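Local coordinates for SnoaL-like domain-containing protein (Xanthomonas campestris pv. campestris, PDB 3G8Z), which is of unknown function but has the cystatin-like fold of the SnoaL-like family, whose name comes from a polyketide cyclase, at residues A[43-54]-A[128-139]. Numbering follows the deposited sequence. Where two conformers were deposited one is given.
Sequences SIISPDVIWHQP and KIVEVRLFSADQ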
# COMPACT_ATOMS: atom_id res chain seq x y z
N SER A 43 17.14 -10.89 -11.20
CA SER A 43 16.62 -10.95 -12.55
C SER A 43 15.29 -10.24 -12.70
O SER A 43 15.04 -9.62 -13.72
CB SER A 43 16.41 -12.40 -12.98
OG SER A 43 17.52 -13.21 -12.63
N ILE A 44 14.41 -10.37 -11.71
CA ILE A 44 13.08 -9.80 -11.84
C ILE A 44 12.99 -8.37 -11.31
O ILE A 44 11.99 -7.70 -11.54
CB ILE A 44 11.98 -10.65 -11.17
CG1 ILE A 44 12.15 -10.68 -9.66
CG2 ILE A 44 11.94 -12.07 -11.75
CD1 ILE A 44 10.92 -11.20 -8.96
N ILE A 45 14.01 -7.90 -10.60
CA ILE A 45 14.06 -6.50 -10.19
C ILE A 45 14.79 -5.71 -11.28
O ILE A 45 15.88 -6.10 -11.70
CB ILE A 45 14.80 -6.28 -8.87
CG1 ILE A 45 14.12 -7.01 -7.71
CG2 ILE A 45 14.89 -4.76 -8.58
CD1 ILE A 45 14.96 -7.02 -6.42
N SER A 46 14.20 -4.61 -11.72
CA SER A 46 14.82 -3.78 -12.75
C SER A 46 16.21 -3.36 -12.33
O SER A 46 16.42 -3.00 -11.17
CB SER A 46 13.98 -2.53 -13.01
OG SER A 46 14.66 -1.62 -13.86
N PRO A 47 17.18 -3.37 -13.28
CA PRO A 47 18.48 -2.79 -13.02
C PRO A 47 18.41 -1.32 -12.59
O PRO A 47 19.28 -0.84 -11.87
CB PRO A 47 19.19 -2.90 -14.37
CG PRO A 47 18.48 -3.96 -15.07
CD PRO A 47 17.08 -3.89 -14.65
N ASP A 48 17.36 -0.63 -13.03
CA ASP A 48 17.16 0.77 -12.69
C ASP A 48 16.13 0.97 -11.58
O ASP A 48 15.53 2.03 -11.48
CB ASP A 48 16.71 1.53 -13.93
CG ASP A 48 17.71 1.46 -15.06
OD1 ASP A 48 18.92 1.23 -14.78
OD2 ASP A 48 17.30 1.66 -16.22
N VAL A 49 15.95 -0.05 -10.74
CA VAL A 49 14.91 -0.02 -9.70
C VAL A 49 15.05 1.19 -8.78
O VAL A 49 16.16 1.55 -8.35
CB VAL A 49 14.93 -1.32 -8.83
CG1 VAL A 49 16.25 -1.44 -8.08
CG2 VAL A 49 13.73 -1.38 -7.83
N ILE A 50 13.93 1.84 -8.49
CA ILE A 50 13.88 2.90 -7.49
C ILE A 50 13.32 2.30 -6.21
O ILE A 50 12.21 1.80 -6.19
CB ILE A 50 12.97 4.05 -7.91
CG1 ILE A 50 13.43 4.66 -9.24
CG2 ILE A 50 12.94 5.12 -6.82
CD1 ILE A 50 12.36 5.54 -9.92
N TRP A 51 14.10 2.32 -5.15
CA TRP A 51 13.75 1.60 -3.92
C TRP A 51 13.60 2.58 -2.75
O TRP A 51 14.59 3.21 -2.34
CB TRP A 51 14.85 0.59 -3.63
CG TRP A 51 14.62 -0.28 -2.48
CD1 TRP A 51 14.67 0.07 -1.16
CD2 TRP A 51 14.31 -1.67 -2.52
NE1 TRP A 51 14.40 -1.03 -0.37
CE2 TRP A 51 14.18 -2.11 -1.18
CE3 TRP A 51 14.16 -2.60 -3.55
CZ2 TRP A 51 13.90 -3.44 -0.86
CZ3 TRP A 51 13.88 -3.92 -3.21
CH2 TRP A 51 13.75 -4.32 -1.89
N HIS A 52 12.39 2.74 -2.23
CA HIS A 52 12.13 3.68 -1.12
C HIS A 52 12.03 2.94 0.22
O HIS A 52 11.08 2.20 0.47
CB HIS A 52 10.83 4.46 -1.32
CG HIS A 52 10.68 5.09 -2.68
ND1 HIS A 52 11.28 6.28 -3.01
CD2 HIS A 52 9.94 4.72 -3.75
CE1 HIS A 52 10.94 6.61 -4.25
NE2 HIS A 52 10.11 5.69 -4.71
N GLN A 53 13.02 3.14 1.07
CA GLN A 53 13.06 2.49 2.36
C GLN A 53 12.75 3.53 3.42
O GLN A 53 13.48 4.53 3.55
CB GLN A 53 14.46 1.89 2.57
CG GLN A 53 14.61 1.04 3.83
CD GLN A 53 14.17 -0.41 3.67
OE1 GLN A 53 14.41 -1.04 2.64
NE2 GLN A 53 13.53 -0.95 4.70
N PRO A 54 11.68 3.32 4.18
CA PRO A 54 11.22 4.29 5.15
C PRO A 54 12.09 4.36 6.39
O PRO A 54 12.97 3.53 6.60
CB PRO A 54 9.83 3.76 5.52
CG PRO A 54 9.94 2.32 5.35
CD PRO A 54 10.83 2.12 4.18
N LYS A 128 9.09 -6.65 -14.96
CA LYS A 128 10.08 -6.33 -13.96
C LYS A 128 9.58 -5.33 -12.92
O LYS A 128 8.74 -4.46 -13.20
CB LYS A 128 11.35 -5.79 -14.63
CG LYS A 128 12.02 -6.83 -15.53
CD LYS A 128 13.52 -6.75 -15.50
CE LYS A 128 14.14 -7.74 -16.48
NZ LYS A 128 14.10 -9.14 -15.99
N ILE A 129 10.08 -5.49 -11.71
CA ILE A 129 9.83 -4.54 -10.63
C ILE A 129 10.71 -3.30 -10.79
O ILE A 129 11.95 -3.36 -10.65
CB ILE A 129 10.11 -5.20 -9.28
CG1 ILE A 129 9.11 -6.34 -9.06
CG2 ILE A 129 10.01 -4.19 -8.17
CD1 ILE A 129 9.59 -7.34 -8.04
N VAL A 130 10.06 -2.18 -11.09
CA VAL A 130 10.77 -0.93 -11.41
C VAL A 130 10.80 0.02 -10.22
O VAL A 130 11.65 0.91 -10.14
CB VAL A 130 10.19 -0.23 -12.68
CG1 VAL A 130 10.44 -1.07 -13.93
CG2 VAL A 130 8.71 0.10 -12.56
N GLU A 131 9.90 -0.18 -9.27
CA GLU A 131 9.87 0.67 -8.11
C GLU A 131 9.36 -0.10 -6.91
O GLU A 131 8.45 -0.91 -7.03
CB GLU A 131 9.01 1.90 -8.37
CG GLU A 131 9.17 2.99 -7.33
CD GLU A 131 8.50 4.31 -7.70
OE1 GLU A 131 7.81 4.40 -8.75
OE2 GLU A 131 8.65 5.27 -6.90
N VAL A 132 9.94 0.19 -5.75
CA VAL A 132 9.59 -0.48 -4.51
C VAL A 132 9.39 0.60 -3.45
O VAL A 132 10.24 1.50 -3.31
CB VAL A 132 10.70 -1.46 -4.08
CG1 VAL A 132 10.44 -2.02 -2.69
CG2 VAL A 132 10.86 -2.62 -5.13
N ARG A 133 8.27 0.54 -2.73
CA ARG A 133 8.08 1.39 -1.55
C ARG A 133 7.59 0.55 -0.41
O ARG A 133 6.57 -0.10 -0.52
CB ARG A 133 7.10 2.54 -1.79
CG ARG A 133 7.06 3.49 -0.58
CD ARG A 133 6.09 4.60 -0.77
NE ARG A 133 6.43 5.45 -1.89
CZ ARG A 133 7.32 6.42 -1.85
NH1 ARG A 133 7.99 6.65 -0.74
NH2 ARG A 133 7.54 7.16 -2.95
N LEU A 134 8.33 0.58 0.69
CA LEU A 134 8.06 -0.26 1.83
C LEU A 134 7.37 0.55 2.93
O LEU A 134 7.65 1.74 3.11
CB LEU A 134 9.37 -0.86 2.35
CG LEU A 134 10.18 -1.69 1.32
CD1 LEU A 134 11.34 -2.44 1.93
CD2 LEU A 134 9.30 -2.63 0.59
N PHE A 135 6.50 -0.12 3.67
CA PHE A 135 5.76 0.46 4.75
C PHE A 135 5.84 -0.49 5.95
O PHE A 135 5.71 -1.71 5.79
CB PHE A 135 4.29 0.62 4.37
CG PHE A 135 4.04 1.61 3.30
CD1 PHE A 135 4.16 1.24 1.97
CD2 PHE A 135 3.64 2.89 3.61
CE1 PHE A 135 3.91 2.16 0.97
CE2 PHE A 135 3.39 3.80 2.64
CZ PHE A 135 3.53 3.44 1.30
N SER A 136 6.02 0.08 7.13
CA SER A 136 6.09 -0.72 8.36
C SER A 136 5.13 -0.22 9.41
O SER A 136 4.96 1.00 9.58
CB SER A 136 7.49 -0.64 8.95
OG SER A 136 8.44 -1.20 8.08
N ALA A 137 4.55 -1.14 10.16
CA ALA A 137 3.56 -0.75 11.16
C ALA A 137 4.19 -0.11 12.38
O ALA A 137 3.54 0.63 13.10
CB ALA A 137 2.73 -1.97 11.59
N ASP A 138 5.45 -0.42 12.64
CA ASP A 138 6.15 0.10 13.80
C ASP A 138 7.55 0.53 13.37
O ASP A 138 8.52 -0.24 13.46
CB ASP A 138 6.21 -0.94 14.91
CG ASP A 138 6.84 -0.41 16.18
OD1 ASP A 138 7.41 0.71 16.17
OD2 ASP A 138 6.76 -1.14 17.19
N GLN A 139 7.65 1.76 12.90
CA GLN A 139 8.87 2.20 12.29
C GLN A 139 9.94 2.45 13.36
O GLN A 139 11.14 2.35 13.08
CB GLN A 139 8.62 3.48 11.48
CG GLN A 139 9.77 3.89 10.60
CD GLN A 139 10.09 2.84 9.58
OE1 GLN A 139 9.21 2.41 8.83
NE2 GLN A 139 11.33 2.36 9.58
O HOH W 1 12.88 2.48 -12.15
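I50, W51 and H52 pair in parallel with E131, V132 and R133. The contact joins strands 49-53 and 128-136 of the mixed, curved sheet of a cystatin-like, SnoaL-type fold. These neighbours run the same way, with segment axes 16° apart. Backbone bonds run from I50 N to V130 O, V132 N to I50 O, H52 N to V132 O (2.7 Å) and L134 N to H52 O.

Between I45 and V49 segment 43-54 turns a corner at P47 and D48, through a type I turn from S46 to V49. S46 OG accepts from D48 N in an ST turn. Pairing breaks here, and a water bridges D48 O and V130 O. Ahead of the corner, I44 O and S46 N still bond the backbone of I129. V130 and E131 form a classic beta bulge opposite R123.

W51 and V132 share the face covered by helices 22-35 and 66-79. V132 CG1 sits over the six-membered ring of W51, 3.8 Å from its centroid. The indole is also fixed at its edge: NE1 gives a nearly straight bond to Q53 OE1, which lies in the ring plane. L134 CD1 packs against both W51 CZ2 and Q53 OE1.

H52, E131 and R133 gather on the other face. The guanidinium of R133 lies flat on the imidazole, with centres 3.8 Å apart and planes at 10°. The R133 chain runs extended through CG and CD, then bends at chi3 (-62°), which brings the guanidinium over the ring. ND1 of H52 bonds T62 OG1. With NE2 bonded to E131, both ring nitrogens are held. E131 OE1 forms a salt bridge with R123. E131 OE2 accepts from H52 NE2 at 2.7 Å, through the anti lone pair and almost in the imidazole plane.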